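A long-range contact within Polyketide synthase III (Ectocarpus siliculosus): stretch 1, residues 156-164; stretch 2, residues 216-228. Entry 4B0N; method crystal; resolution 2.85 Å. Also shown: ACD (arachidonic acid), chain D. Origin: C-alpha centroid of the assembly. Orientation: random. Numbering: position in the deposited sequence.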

# COMPACT_ATOMS: atom_id res chain seq x y z
N LYS A 156 15.58 -2.91 -1.45
CA LYS A 156 14.19 -2.51 -1.24
C LYS A 156 13.31 -2.98 -2.39
O LYS A 156 13.68 -2.86 -3.56
CB LYS A 156 14.09 -0.99 -1.09
CG LYS A 156 12.85 -0.52 -0.37
CD LYS A 156 12.44 0.87 -0.79
CE LYS A 156 11.29 1.38 0.08
NZ LYS A 156 10.56 2.50 -0.57
N LEU A 157 12.14 -3.51 -2.05
CA LEU A 157 11.17 -3.97 -3.04
C LEU A 157 9.82 -3.30 -2.80
O LEU A 157 9.27 -3.35 -1.70
CB LEU A 157 11.05 -5.50 -2.99
CG LEU A 157 10.01 -6.21 -3.86
CD1 LEU A 157 10.23 -5.96 -5.34
CD2 LEU A 157 10.06 -7.71 -3.56
N VAL A 158 9.30 -2.67 -3.85
CA VAL A 158 8.01 -2.02 -3.77
C VAL A 158 7.11 -2.55 -4.88
O VAL A 158 7.42 -2.39 -6.07
CB VAL A 158 8.13 -0.48 -3.88
CG1 VAL A 158 6.76 0.17 -3.90
CG2 VAL A 158 8.97 0.07 -2.73
N VAL A 159 6.02 -3.20 -4.48
CA VAL A 159 5.02 -3.70 -5.43
C VAL A 159 3.80 -2.78 -5.39
O VAL A 159 3.36 -2.34 -4.33
CB VAL A 159 4.61 -5.16 -5.12
CG1 VAL A 159 3.49 -5.62 -6.05
CG2 VAL A 159 5.81 -6.08 -5.24
N VAL A 160 3.26 -2.48 -6.57
CA VAL A 160 2.13 -1.58 -6.73
C VAL A 160 1.02 -2.25 -7.53
O VAL A 160 1.26 -2.74 -8.64
CB VAL A 160 2.55 -0.27 -7.42
CG1 VAL A 160 1.34 0.55 -7.85
CG2 VAL A 160 3.45 0.56 -6.51
N SER A 161 -0.19 -2.28 -6.97
CA SER A 161 -1.36 -2.82 -7.67
C SER A 161 -2.68 -2.37 -7.05
O SER A 161 -2.80 -2.27 -5.84
CB SER A 161 -1.32 -4.35 -7.72
OG SER A 161 -2.24 -4.85 -8.68
N SER A 162 -3.66 -2.09 -7.92
CA SER A 162 -5.03 -1.81 -7.51
C SER A 162 -5.96 -2.94 -7.97
O SER A 162 -7.17 -2.90 -7.73
CB SER A 162 -5.50 -0.47 -8.09
OG SER A 162 -4.75 0.61 -7.56
N THR A 163 -5.39 -3.94 -8.63
CA THR A 163 -6.16 -5.07 -9.16
C THR A 163 -5.83 -6.40 -8.46
O THR A 163 -6.38 -7.44 -8.81
CB THR A 163 -5.96 -5.23 -10.68
OG1 THR A 163 -4.56 -5.32 -10.98
CG2 THR A 163 -6.58 -4.05 -11.43
N GLY A 164 -4.94 -6.34 -7.47
CA GLY A 164 -4.53 -7.53 -6.73
C GLY A 164 -4.19 -7.28 -5.28
O GLY A 164 -3.45 -6.35 -4.96
C1 ACD D . -8.86 4.80 -13.32
C2 ACD D . -8.54 4.11 -12.02
C3 ACD D . -8.34 2.61 -12.26
C4 ACD D . -8.84 1.79 -11.08
C5 ACD D . -9.04 0.36 -11.49
C6 ACD D . -9.50 -0.54 -10.62
C7 ACD D . -9.67 -1.98 -11.05
C8 ACD D . -11.00 -2.20 -11.74
C9 ACD D . -11.11 -3.18 -12.62
C10 ACD D . -12.43 -3.44 -13.32
C11 ACD D . -12.28 -3.24 -14.81
C12 ACD D . -12.73 -4.17 -15.65
C13 ACD D . -12.58 -3.95 -17.14
C14 ACD D . -11.98 -5.17 -17.80
C15 ACD D . -11.61 -5.11 -19.08
C16 ACD D . -11.01 -6.31 -19.77
C17 ACD D . -12.13 -7.10 -20.44
C18 ACD D . -12.11 -6.95 -21.96
C19 ACD D . -13.53 -6.83 -22.49
C20 ACD D . -13.57 -6.94 -24.00
O1 ACD D . -8.25 5.85 -13.62
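Stretch 2 (216-228) ALMICVELSSVHT

In a parallel pair of β-strands, residues in register project to the same face, so the backbone pairing also sets which side chains can meet; in the contact described here, an apolar run of such meetings gives way to a polar edge. In this polyketide synthase the pairing joins segments at least 58 residues apart in sequence. On the face that carries Leu157 and Val159, Leu157 CD1 lies 4.0 Å from Leu217 CD2 and 3.9 Å from Ile219 CD1, so one methyl group touches two successive side chains of that face. Further along, Val159 CG1 approaches Val221 CG1 at 4.2 Å. On the other face, with Val158 and Val160, the end of Met218 leads away, though its CG still lies 4.3 Å from Val158 CG1; Cys220 SG then sits 3.9 Å from Val160 CB.

These contacts follow from the register. The strand of stretch 2 runs alongside that of stretch 1 in the same direction, their axes 9° apart and 4.7 Å at closest approach. Both backbones are extended, and Lys156 to Val160 pair in order with Ala216 to Cys220, at CA-CA distances from 4.5 Å (Lys156 CA to Ala216 CA) to 5.0 Å (Leu157 CA to Leu217 CA). Partners therefore project to the same face. As in any parallel pair, the hydrogen bonds skip alternate residues: Leu217 N donates to Lys156 O (2.8 Å), Val158 N to Leu217 O (2.9 Å), Ile219 N to Val158 O (2.8 Å), Val160 N to Ile219 O (2.9 Å) and Val221 N to Val160 O (3.0 Å).

Beyond this ladder the first stretch turns into a loop, and side chains take over the cross-links. Glu222 points its CA-to-CB bond sideways, yet its carboxylate comes back to the loop. There OE2 accepts a hydrogen bond from Ser162 N at 2.6 Å, a weak one from Thr163 N at 3.0 Å, and one from Thr163 OG1, also at 3.0 Å, so that a single oxygen gathers two backbone amides and a hydroxyl. Ser161 OG lies within reach of two acceptors, Val221 O at 2.9 Å and Glu222 OE2 at 3.0 Å.

Thr163, which points toward stretch 2, is the most heavily covered residue of the contact. Its OG1 also accepts a hydrogen bond from Leu223 N at 2.9 Å, while its carbonyl O receives His227 NE2 at 2.7 Å, near the plane of the imidazole and at its edge. The arachidonic acid borders this end, its C7 lying 3.7 Å from Thr163 CG2 and its C10 3.9 Å from His227 CB.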

# COMPACT_ATOMS: atom_id res chain seq x y z
N ALA A 216 16.95 0.07 -5.06
CA ALA A 216 15.54 -0.22 -4.84
C ALA A 216 14.83 -0.61 -6.14
O ALA A 216 15.11 -0.04 -7.20
CB ALA A 216 14.84 0.96 -4.19
N LEU A 217 13.91 -1.57 -6.04
CA LEU A 217 13.16 -2.06 -7.20
C LEU A 217 11.67 -1.76 -7.05
O LEU A 217 11.01 -2.24 -6.13
CB LEU A 217 13.41 -3.56 -7.38
CG LEU A 217 12.65 -4.38 -8.44
CD1 LEU A 217 12.95 -3.91 -9.86
CD2 LEU A 217 12.96 -5.86 -8.29
N MET A 218 11.15 -0.95 -7.97
CA MET A 218 9.73 -0.58 -7.97
C MET A 218 9.02 -1.28 -9.13
O MET A 218 9.42 -1.13 -10.28
CB MET A 218 9.57 0.94 -8.05
CG MET A 218 8.17 1.45 -7.77
SD MET A 218 7.11 1.51 -9.23
CE MET A 218 7.71 2.99 -10.03
N ILE A 219 7.98 -2.04 -8.81
CA ILE A 219 7.26 -2.82 -9.81
C ILE A 219 5.76 -2.52 -9.79
O ILE A 219 5.10 -2.68 -8.77
CB ILE A 219 7.46 -4.35 -9.61
CG1 ILE A 219 8.94 -4.67 -9.42
CG2 ILE A 219 6.89 -5.11 -10.80
CD1 ILE A 219 9.23 -6.12 -9.08
N CYS A 220 5.25 -2.09 -10.94
CA CYS A 220 3.82 -1.94 -11.14
C CYS A 220 3.27 -3.13 -11.91
O CYS A 220 3.75 -3.46 -12.99
CB CYS A 220 3.51 -0.64 -11.87
SG CYS A 220 3.85 0.82 -10.88
N VAL A 221 2.27 -3.77 -11.32
CA VAL A 221 1.62 -4.91 -11.94
C VAL A 221 0.12 -4.69 -11.89
O VAL A 221 -0.41 -4.22 -10.89
CB VAL A 221 2.00 -6.24 -11.26
CG1 VAL A 221 1.60 -6.25 -9.79
CG2 VAL A 221 1.39 -7.43 -11.99
N GLU A 222 -0.55 -5.03 -12.99
CA GLU A 222 -1.98 -4.84 -13.08
C GLU A 222 -2.63 -5.87 -13.98
O GLU A 222 -2.13 -6.16 -15.07
CB GLU A 222 -2.28 -3.43 -13.59
CG GLU A 222 -3.34 -2.73 -12.78
CD GLU A 222 -2.83 -2.20 -11.45
OE1 GLU A 222 -1.89 -1.36 -11.45
OE2 GLU A 222 -3.36 -2.61 -10.40
N LEU A 223 -3.73 -6.44 -13.50
CA LEU A 223 -4.51 -7.41 -14.26
C LEU A 223 -6.00 -7.10 -14.13
O LEU A 223 -6.69 -7.68 -13.29
CB LEU A 223 -4.24 -8.84 -13.78
CG LEU A 223 -3.02 -9.62 -14.26
CD1 LEU A 223 -1.74 -9.18 -13.56
CD2 LEU A 223 -3.26 -11.10 -14.00
N SER A 224 -6.48 -6.18 -14.96
CA SER A 224 -7.91 -5.85 -14.98
C SER A 224 -8.76 -6.89 -15.73
O SER A 224 -9.99 -6.82 -15.71
CB SER A 224 -8.15 -4.43 -15.52
OG SER A 224 -7.42 -4.18 -16.71
N SER A 225 -8.11 -7.87 -16.36
CA SER A 225 -8.81 -8.93 -17.08
C SER A 225 -9.36 -10.02 -16.16
O SER A 225 -9.97 -10.99 -16.62
CB SER A 225 -7.91 -9.56 -18.15
OG SER A 225 -6.95 -10.43 -17.57
N VAL A 226 -9.14 -9.87 -14.86
CA VAL A 226 -9.63 -10.83 -13.89
C VAL A 226 -10.85 -10.27 -13.17
O VAL A 226 -11.49 -10.97 -12.38
CB VAL A 226 -8.55 -11.26 -12.88
CG1 VAL A 226 -8.74 -12.72 -12.51
CG2 VAL A 226 -7.16 -11.06 -13.45
N HIS A 227 -11.17 -9.01 -13.44
CA HIS A 227 -12.28 -8.31 -12.78
C HIS A 227 -13.43 -7.97 -13.69
O HIS A 227 -14.28 -7.14 -13.35
CB HIS A 227 -11.77 -7.04 -12.10
CG HIS A 227 -10.74 -7.31 -11.02
ND1 HIS A 227 -11.07 -7.83 -9.83
CD2 HIS A 227 -9.37 -7.10 -11.00
CE1 HIS A 227 -9.96 -7.96 -9.08
NE2 HIS A 227 -8.92 -7.51 -9.80
N THR A 228 -13.48 -8.62 -14.86
CA THR A 228 -14.52 -8.33 -15.85
C THR A 228 -15.88 -8.87 -15.39
O THR A 228 -15.97 -9.99 -14.87
CB THR A 228 -14.16 -8.88 -17.24
OG1 THR A 228 -14.61 -10.24 -17.38
CG2 THR A 228 -12.66 -8.82 -17.48
O HOH W 1 -2.43 0.65 -8.77